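Local coordinates for ribosomal protein s2-related protein (PDB 2JH3) that binds a [4Fe-4S] cluster and may act as a chelatase of the CbiX type, inserting iron into sirohydrochlorin, at residues T144-A149 against S200-G205; A207-F212 against L241-P246; L308-D313 against L351-R356. All coordinates share one frame; numbering follows the deposited sequence.

Interaction 1. Residues T144-A149 against S200-G205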
loop_
_atom_site.group_PDB
_atom_site.type_symbol
_atom_site.label_atom_id
_atom_site.label_comp_id
_atom_site.label_asym_id
_atom_site.label_seq_id
_atom_site.Cartn_x
_atom_site.Cartn_y
_atom_site.Cartn_z
ATOM N N THR A 144 41.180 29.618 -1.603
ATOM C CA THR A 144 41.533 28.258 -1.177
ATOM C C THR A 144 40.344 27.347 -1.478
ATOM O O THR A 144 39.166 27.702 -1.234
ATOM C CB THR A 144 41.932 28.109 0.337
ATOM O OG1 THR A 144 42.970 29.007 0.636
ATOM C CG2 THR A 144 42.448 26.734 0.652
ATOM N N LEU A 145 40.713 26.185 -2.040
ATOM C CA LEU A 145 39.785 25.178 -2.570
ATOM C C LEU A 145 39.639 24.154 -1.487
ATOM O O LEU A 145 40.598 23.521 -1.131
ATOM C CB LEU A 145 40.406 24.444 -3.765
ATOM C CG LEU A 145 39.421 23.847 -4.797
ATOM C CD1 LEU A 145 40.027 22.709 -5.490
ATOM C CD2 LEU A 145 38.030 23.552 -4.281
ATOM N N LEU A 146 38.444 24.009 -0.955
ATOM C CA LEU A 146 38.203 22.991 0.050
ATOM C C LEU A 146 37.352 21.873 -0.572
ATOM O O LEU A 146 36.333 22.147 -1.163
ATOM C CB LEU A 146 37.428 23.613 1.224
ATOM C CG LEU A 146 38.143 24.211 2.442
ATOM C CD1 LEU A 146 39.567 24.490 2.258
ATOM C CD2 LEU A 146 37.352 25.442 2.906
ATOM N N LEU A 147 37.755 20.626 -0.338
ATOM C CA LEU A 147 37.091 19.444 -0.900
ATOM C C LEU A 147 36.502 18.638 0.260
ATOM O O LEU A 147 37.244 18.127 1.087
ATOM C CB LEU A 147 38.101 18.575 -1.667
ATOM C CG LEU A 147 38.865 19.314 -2.788
ATOM C CD1 LEU A 147 39.855 18.412 -3.469
ATOM C CD2 LEU A 147 37.929 19.911 -3.776
ATOM N N LEU A 148 35.177 18.511 0.293
ATOM C CA LEU A 148 34.489 17.753 1.340
ATOM C C LEU A 148 34.352 16.235 1.018
ATOM O O LEU A 148 33.761 15.890 0.040
ATOM C CB LEU A 148 33.120 18.363 1.536
ATOM C CG LEU A 148 32.255 17.804 2.648
ATOM C CD1 LEU A 148 32.880 18.071 4.029
ATOM C CD2 LEU A 148 30.896 18.403 2.521
ATOM N N ALA A 149 34.970 15.366 1.814
ATOM C CA ALA A 149 34.703 13.919 1.785
ATOM C C ALA A 149 33.674 13.457 2.806
ATOM O O ALA A 149 33.590 13.990 3.925
ATOM C CB ALA A 149 35.935 13.168 2.007
ATOM N N SER A 200 41.055 26.460 9.951
ATOM C CA SER A 200 42.389 25.986 10.343
ATOM C C SER A 200 43.259 25.549 9.152
ATOM O O SER A 200 44.487 25.352 9.306
ATOM C CB SER A 200 42.276 24.799 11.288
ATOM O OG SER A 200 41.897 23.601 10.627
ATOM N N ARG A 201 42.640 25.402 7.974
ATOM C CA ARG A 201 43.341 24.935 6.782
ATOM C C ARG A 201 43.333 25.964 5.662
ATOM O O ARG A 201 43.600 25.644 4.524
ATOM C CB ARG A 201 42.725 23.604 6.308
ATOM C CG ARG A 201 43.181 22.370 7.103
ATOM C CD ARG A 201 44.743 22.155 6.980
ATOM N NE ARG A 201 45.114 20.883 7.597
ATOM C CZ ARG A 201 45.283 20.716 8.906
ATOM N NH1 ARG A 201 45.142 21.760 9.718
ATOM N NH2 ARG A 201 45.569 19.508 9.414
ATOM N N VAL A 202 43.027 27.206 5.958
ATOM C CA VAL A 202 42.923 28.207 4.903
ATOM C C VAL A 202 43.761 29.385 5.315
ATOM O O VAL A 202 43.564 29.929 6.413
ATOM C CB VAL A 202 41.468 28.673 4.684
ATOM C CG1 VAL A 202 41.382 29.911 3.780
ATOM C CG2 VAL A 202 40.648 27.558 4.103
ATOM N N GLU A 203 44.680 29.761 4.423
ATOM C CA GLU A 203 45.568 30.900 4.623
ATOM C C GLU A 203 45.321 32.023 3.616
ATOM O O GLU A 203 45.876 33.111 3.767
ATOM C CB GLU A 203 47.008 30.427 4.577
ATOM C CG GLU A 203 47.388 29.630 5.834
ATOM C CD GLU A 203 48.403 28.519 5.567
ATOM O OE1 GLU A 203 49.372 28.765 4.798
ATOM O OE2 GLU A 203 48.242 27.402 6.136
ATOM N N ALA A 204 44.489 31.784 2.611
ATOM C CA ALA A 204 44.028 32.841 1.721
ATOM C C ALA A 204 42.899 33.649 2.361
ATOM O O ALA A 204 42.326 33.260 3.387
ATOM C CB ALA A 204 43.538 32.232 0.383
ATOM N N GLY A 205 42.559 34.767 1.735
ATOM C CA GLY A 205 41.486 35.606 2.191
ATOM C C GLY A 205 40.113 35.204 1.743
ATOM O O GLY A 205 39.143 35.892 2.058
HETATM O O HOH W 1 45.318 28.542 1.512
#
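Residues 144-149 run as an extended strand, whereas 200-205 form an irregular loop that meets this strand at its beginning; the nearest CA atoms, those of Thr144 and Ala204, are 6.0 Å apart. No direct hydrogen bond joins the segments, so side chains and a water make the contact. Thr144 turns its CB toward the loop with OG1 anti to its own carbonyl carbon (chi1 -55°). The hydroxyl thus reaches the loop and lies 3.3 Å from CB of Ala204, with CG1 of Val202 alongside. Water 1 sits 2.5 Å from Thr144 OG1 and accepts the backbone N-H of Glu203 over a longer 3.2 Å. The strand is the middle one of a five-stranded parallel sheet in a chelatase-like fold, and the loop leads into the adjacent strand 207-211, with Gln206 and Val208 hydrogen-bonding to the Thr144 backbone. Two residues further along the strand, the contact is purely apolar: Leu146 crosses Val202 at about a right angle, bringing CD1 to 3.7 Å from Val202 CG2. Both Leu146 torsions are off the usual staggered positions, chi2 being nearly eclipsed at 16°. An alanine in place of Thr144 would lose OG1 and CG2, and with the hydroxyl the water link to Glu203, and would probably loosen the packing on Val202 and Ala204. On the Leu146 side, Trp198 adds further apolar cover.

Interaction 2. Residues A207-F212 against L241-P246; sequences AVLVPF and LHVGGP
Three backbone hydrogen bonds join Ala207 and Leu209 to His242 and Gly244 in parallel register, the two strand axes approaching to 4.6 Å at an angle of 25°. The backbone of His242 is bonded through both its N-H and its O: the N-H goes to the carbonyl oxygen of Ala207 at 2.9 Å, in the carbonyl plane, and the O accepts the N-H of Leu209 at 2.8 Å, nearly along the C=O axis. Leu209 O then takes the N-H of Gly244, also at 2.9 Å. The alternate residues of strand 207-211 face the other way: the backbones of Val208 and Val210 pair with strand 144-149. The ladder cannot continue through Pro211, which lacks an N-H; its CD instead rests 3.3 Å from Gly244 O. A side chain on Gly244 would crowd Leu209 O.

Ala207, Leu209, Leu241 and Val243 share one face of the sheet. There Leu241 CD1 presses unusually tightly on Ala207 CB, at 3.5 Å, while Leu209 CD2 and Val243 CG1 lie side by side, pointing the same way. On the face of Val208 and His242, the imidazole CD2 comes to 3.5 Å from Ala207 O. Leu228 of helix 218-234 packs on Leu241 and Val243, and that helix links the two strands in the chain: this is a beta-alpha-beta crossover between neighbouring parallel strands, ending at an outermost strand of the chelatase-like sheet.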
loop_
_atom_site.group_PDB
_atom_site.type_symbol
_atom_site.label_atom_id
_atom_site.label_comp_id
_atom_site.label_asym_id
_atom_site.label_seq_id
_atom_site.Cartn_x
_atom_site.Cartn_y
_atom_site.Cartn_z
ATOM N N ALA A 207 37.717 31.339 0.437
ATOM C CA ALA A 207 37.644 29.880 0.280
ATOM C C ALA A 207 36.408 29.484 -0.513
ATOM O O ALA A 207 35.388 30.171 -0.472
ATOM C CB ALA A 207 37.635 29.213 1.660
ATOM N N VAL A 208 36.514 28.351 -1.228
ATOM C CA VAL A 208 35.369 27.726 -1.941
ATOM C C VAL A 208 35.264 26.198 -1.572
ATOM O O VAL A 208 36.251 25.451 -1.604
ATOM C CB VAL A 208 35.414 27.954 -3.484
ATOM C CG1 VAL A 208 36.696 27.389 -4.078
ATOM C CG2 VAL A 208 34.110 27.418 -4.166
ATOM N N LEU A 209 34.074 25.795 -1.155
ATOM C CA LEU A 209 33.876 24.428 -0.765
ATOM C C LEU A 209 33.183 23.666 -1.914
ATOM O O LEU A 209 32.105 24.044 -2.373
ATOM C CB LEU A 209 33.052 24.354 0.505
ATOM C CG LEU A 209 32.722 22.964 1.011
ATOM C CD1 LEU A 209 33.941 22.294 1.593
ATOM C CD2 LEU A 209 31.679 23.069 2.047
ATOM N N VAL A 210 33.852 22.621 -2.354
ATOM C CA VAL A 210 33.270 21.637 -3.285
ATOM C C VAL A 210 33.132 20.254 -2.606
ATOM O O VAL A 210 34.109 19.549 -2.348
ATOM C CB VAL A 210 34.027 21.583 -4.651
ATOM C CG1 VAL A 210 33.475 20.430 -5.610
ATOM C CG2 VAL A 210 33.904 22.925 -5.338
ATOM N N PRO A 211 31.899 19.876 -2.337
ATOM C CA PRO A 211 31.559 18.540 -1.939
ATOM C C PRO A 211 31.850 17.480 -3.000
ATOM O O PRO A 211 31.293 17.546 -4.140
ATOM C CB PRO A 211 30.050 18.629 -1.651
ATOM C CG PRO A 211 29.793 20.111 -1.448
ATOM C CD PRO A 211 30.692 20.720 -2.443
ATOM N N PHE A 212 32.754 16.556 -2.663
ATOM C CA PHE A 212 33.108 15.403 -3.568
ATOM C C PHE A 212 32.071 14.293 -3.359
ATOM O O PHE A 212 32.376 13.256 -2.831
ATOM C CB PHE A 212 34.489 14.869 -3.255
ATOM C CG PHE A 212 35.017 13.908 -4.279
ATOM C CD1 PHE A 212 35.302 14.348 -5.565
ATOM C CD2 PHE A 212 35.355 12.591 -3.933
ATOM C CE1 PHE A 212 35.857 13.487 -6.526
ATOM C CE2 PHE A 212 35.894 11.751 -4.893
ATOM C CZ PHE A 212 36.151 12.219 -6.192
ATOM N N LEU A 241 33.306 32.113 2.791
ATOM C CA LEU A 241 33.268 30.765 2.176
ATOM C C LEU A 241 32.161 30.726 1.147
ATOM O O LEU A 241 30.991 30.876 1.501
ATOM C CB LEU A 241 32.958 29.692 3.213
ATOM C CG LEU A 241 33.057 28.261 2.650
ATOM C CD1 LEU A 241 34.473 27.943 2.200
ATOM C CD2 LEU A 241 32.619 27.268 3.709
ATOM N N HIS A 242 32.516 30.470 -0.102
ATOM C CA HIS A 242 31.489 30.141 -1.091
ATOM C C HIS A 242 31.237 28.609 -1.160
ATOM O O HIS A 242 32.146 27.807 -1.366
ATOM C CB HIS A 242 31.860 30.737 -2.440
ATOM C CG HIS A 242 32.365 32.143 -2.340
ATOM N ND1 HIS A 242 31.521 33.229 -2.203
ATOM C CD2 HIS A 242 33.627 32.629 -2.315
ATOM C CE1 HIS A 242 32.257 34.330 -2.119
ATOM N NE2 HIS A 242 33.535 33.992 -2.177
ATOM N N VAL A 243 29.981 28.226 -0.983
ATOM C CA VAL A 243 29.614 26.827 -0.996
ATOM C C VAL A 243 28.927 26.372 -2.302
ATOM O O VAL A 243 27.837 26.845 -2.682
ATOM C CB VAL A 243 28.790 26.477 0.234
ATOM C CG1 VAL A 243 28.427 24.947 0.248
ATOM C CG2 VAL A 243 29.608 26.824 1.469
ATOM N N GLY A 244 29.616 25.427 -2.946
ATOM C CA GLY A 244 29.185 24.807 -4.201
ATOM C C GLY A 244 28.345 23.594 -3.857
ATOM O O GLY A 244 28.377 23.070 -2.724
ATOM N N GLY A 245 27.544 23.208 -4.835
ATOM C CA GLY A 245 26.819 21.960 -4.807
ATOM C C GLY A 245 27.794 20.847 -5.109
ATOM O O GLY A 245 28.927 21.107 -5.485
ATOM N N PRO A 246 27.333 19.604 -4.953
ATOM C CA PRO A 246 28.076 18.377 -5.138
ATOM C C PRO A 246 28.567 18.285 -6.526
ATOM O O PRO A 246 27.836 18.639 -7.448
ATOM C CB PRO A 246 27.039 17.297 -4.877
ATOM C CG PRO A 246 26.097 17.878 -4.060
ATOM C CD PRO A 246 25.967 19.316 -4.513
#

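Interaction 3. Residues L308-D313 against L351-R356; sequences LRHTLD and LPRGWR
The indole of Trp355 carries backbone on one face: Arg309 CA stands 4.0 Å from the centroid of its six-membered ring, a CH-pi contact, with His310 N and water 2 offset toward the rim. At the indole edge, NE1 donates to Pro352 O at 2.8 Å. The His310 ring has Arg353 CG over the centre of one face, 4.2 Å from the centroid. Its edge is held at two points: ND1 accepts Leu312 N at 3.0 Å, and NE2 makes a weak, bent bond to Leu351 O, an arrangement consistent with a neutral ring protonated at NE2. Asp313 OD2 takes the N-H of Gly354 at 2.7 Å through its syn lone pair, and also accepts from water 2, which donates to Trp355 O and receives His310 N-H. Beyond the ring, Leu312 CD1 lies over one face of the Arg353 guanidinium, which salt-bridges Glu338 and hydrogen-bonds Leu426 O of the second subunit. Strand 305-310 lies between strands 297-302 and 355-359 of the stabilising domain's mixed sheet; Leu308 packs on the former, while Trp355 meets Leu330 and Leu333 of helix 327-333.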
loop_
_atom_site.group_PDB
_atom_site.type_symbol
_atom_site.label_atom_id
_atom_site.label_comp_id
_atom_site.label_asym_id
_atom_site.label_seq_id
_atom_site.Cartn_x
_atom_site.Cartn_y
_atom_site.Cartn_z
ATOM N N LEU A 308 0.728 6.361 -23.432
ATOM C CA LEU A 308 0.633 5.623 -22.163
ATOM C C LEU A 308 -0.092 6.462 -21.089
ATOM O O LEU A 308 0.032 7.714 -21.019
ATOM C CB LEU A 308 2.029 5.258 -21.710
ATOM C CG LEU A 308 2.905 4.317 -22.573
ATOM C CD1 LEU A 308 3.463 5.022 -23.860
ATOM C CD2 LEU A 308 4.017 3.888 -21.887
ATOM N N ARG A 309 -0.885 5.810 -20.253
ATOM C CA ARG A 309 -1.501 6.467 -19.088
ATOM C C ARG A 309 -1.799 5.379 -18.075
ATOM O O ARG A 309 -1.692 4.190 -18.367
ATOM C CB ARG A 309 -2.799 7.226 -19.448
ATOM C CG ARG A 309 -3.916 6.348 -19.846
ATOM C CD ARG A 309 -5.168 7.113 -20.103
ATOM N NE ARG A 309 -5.093 8.168 -21.154
ATOM C CZ ARG A 309 -6.056 9.055 -21.344
ATOM N NH1 ARG A 309 -7.161 9.069 -20.619
ATOM N NH2 ARG A 309 -5.959 9.924 -22.290
ATOM N N HIS A 310 -2.204 5.782 -16.870
ATOM C CA HIS A 310 -2.566 4.799 -15.846
ATOM C C HIS A 310 -3.891 4.166 -16.283
ATOM O O HIS A 310 -4.792 4.850 -16.729
ATOM C CB HIS A 310 -2.696 5.500 -14.512
ATOM C CG HIS A 310 -2.664 4.607 -13.332
ATOM N ND1 HIS A 310 -3.661 3.712 -13.052
ATOM C CD2 HIS A 310 -1.819 4.560 -12.291
ATOM C CE1 HIS A 310 -3.400 3.125 -11.895
ATOM N NE2 HIS A 310 -2.294 3.620 -11.418
ATOM N N THR A 311 -4.056 2.852 -16.103
ATOM C CA THR A 311 -5.324 2.245 -16.355
ATOM C C THR A 311 -6.532 2.838 -15.592
ATOM O O THR A 311 -7.645 2.859 -16.132
ATOM C CB THR A 311 -5.244 0.754 -16.120
ATOM O OG1 THR A 311 -4.672 0.523 -14.858
ATOM C CG2 THR A 311 -4.385 0.069 -17.143
ATOM N N LEU A 312 -6.354 3.359 -14.382
ATOM C CA LEU A 312 -7.407 4.031 -13.657
ATOM C C LEU A 312 -7.874 5.340 -14.342
ATOM O O LEU A 312 -8.942 5.851 -14.048
ATOM C CB LEU A 312 -6.983 4.353 -12.178
ATOM C CG LEU A 312 -6.835 3.146 -11.193
ATOM C CD1 LEU A 312 -6.238 3.633 -9.877
ATOM C CD2 LEU A 312 -8.133 2.492 -10.980
ATOM N N ASP A 313 -6.993 5.924 -15.154
ATOM C CA ASP A 313 -7.267 7.121 -15.920
ATOM C C ASP A 313 -7.793 6.805 -17.334
ATOM O O ASP A 313 -7.883 7.727 -18.114
ATOM C CB ASP A 313 -5.948 7.976 -16.038
ATOM C CG ASP A 313 -5.610 8.712 -14.737
ATOM O OD1 ASP A 313 -6.546 8.993 -13.915
ATOM O OD2 ASP A 313 -4.404 8.989 -14.532
ATOM N N LEU A 351 1.487 3.117 -8.683
ATOM C CA LEU A 351 1.774 4.036 -9.768
ATOM C C LEU A 351 0.800 5.165 -9.560
ATOM O O LEU A 351 -0.335 4.931 -9.283
ATOM C CB LEU A 351 1.538 3.388 -11.122
ATOM C CG LEU A 351 2.070 4.017 -12.387
ATOM C CD1 LEU A 351 3.504 3.949 -12.317
ATOM C CD2 LEU A 351 1.532 3.269 -13.583
ATOM N N PRO A 352 1.251 6.398 -9.648
ATOM C CA PRO A 352 0.358 7.528 -9.539
ATOM C C PRO A 352 -0.490 7.791 -10.808
ATOM O O PRO A 352 -0.142 7.396 -11.914
ATOM C CB PRO A 352 1.332 8.685 -9.191
ATOM C CG PRO A 352 2.543 8.336 -9.982
ATOM C CD PRO A 352 2.647 6.814 -9.871
ATOM N N ARG A 353 -1.656 8.377 -10.565
ATOM C CA ARG A 353 -2.555 8.845 -11.559
ATOM C C ARG A 353 -2.162 10.258 -12.008
ATOM O O ARG A 353 -1.283 10.883 -11.458
ATOM C CB ARG A 353 -4.005 8.806 -11.068
ATOM C CG ARG A 353 -4.560 7.432 -10.927
ATOM C CD ARG A 353 -5.896 7.443 -10.170
ATOM N NE ARG A 353 -5.692 7.572 -8.739
ATOM C CZ ARG A 353 -6.631 7.553 -7.782
ATOM N NH1 ARG A 353 -7.906 7.458 -8.102
ATOM N NH2 ARG A 353 -6.244 7.587 -6.499
ATOM N N GLY A 354 -2.754 10.664 -13.112
ATOM C CA GLY A 354 -2.734 12.068 -13.515
ATOM C C GLY A 354 -1.839 12.516 -14.665
ATOM O O GLY A 354 -1.811 13.693 -15.022
ATOM N N TRP A 355 -1.258 11.547 -15.326
ATOM C CA TRP A 355 -0.253 11.772 -16.355
ATOM C C TRP A 355 -0.593 11.071 -17.659
ATOM O O TRP A 355 -1.403 10.128 -17.687
ATOM C CB TRP A 355 1.102 11.339 -15.830
ATOM C CG TRP A 355 1.137 9.853 -15.503
ATOM C CD1 TRP A 355 0.867 9.307 -14.320
ATOM C CD2 TRP A 355 1.451 8.753 -16.385
ATOM N NE1 TRP A 355 0.953 7.979 -14.377
ATOM C CE2 TRP A 355 1.277 7.590 -15.650
ATOM C CE3 TRP A 355 1.835 8.656 -17.725
ATOM C CZ2 TRP A 355 1.519 6.310 -16.188
ATOM C CZ3 TRP A 355 2.084 7.402 -18.256
ATOM C CH2 TRP A 355 1.890 6.250 -17.506
ATOM N N ARG A 356 -0.018 11.529 -18.772
ATOM C CA ARG A 356 -0.050 10.762 -20.051
ATOM C C ARG A 356 1.261 10.932 -20.832
ATOM O O ARG A 356 1.794 12.034 -20.902
ATOM C CB ARG A 356 -1.248 11.130 -20.944
ATOM C CG ARG A 356 -1.161 12.378 -21.729
ATOM C CD ARG A 356 -2.442 12.854 -22.302
ATOM N NE ARG A 356 -2.632 12.428 -23.699
ATOM C CZ ARG A 356 -2.166 13.062 -24.770
ATOM N NH1 ARG A 356 -2.430 12.587 -25.973
ATOM N NH2 ARG A 356 -1.502 14.200 -24.649
HETATM O O HOH W 2 -2.218 8.400 -15.931
#

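Overall arrangement
Interactions 1 and 2 meet on one parallel sheet, to which interaction 1 adds the loop 200-205, whereas interaction 3 belongs to another domain. Strands 144-149 and 207-211 are neighbours, and Val208 ties them through two probable hydrogen bonds of 2.7 Å, between its N and Thr144 O and between Leu146 N and its O. Interaction 3 has its centre about 50 Å from that of interaction 1 and about 40 Å from that of interaction 2, with no atoms touching. It comes closer to the metal centre than the other two, but only at a distance: the side chain of Leu351 lies about 14 Å from a bound iron-sulphur cluster, outside its pocket.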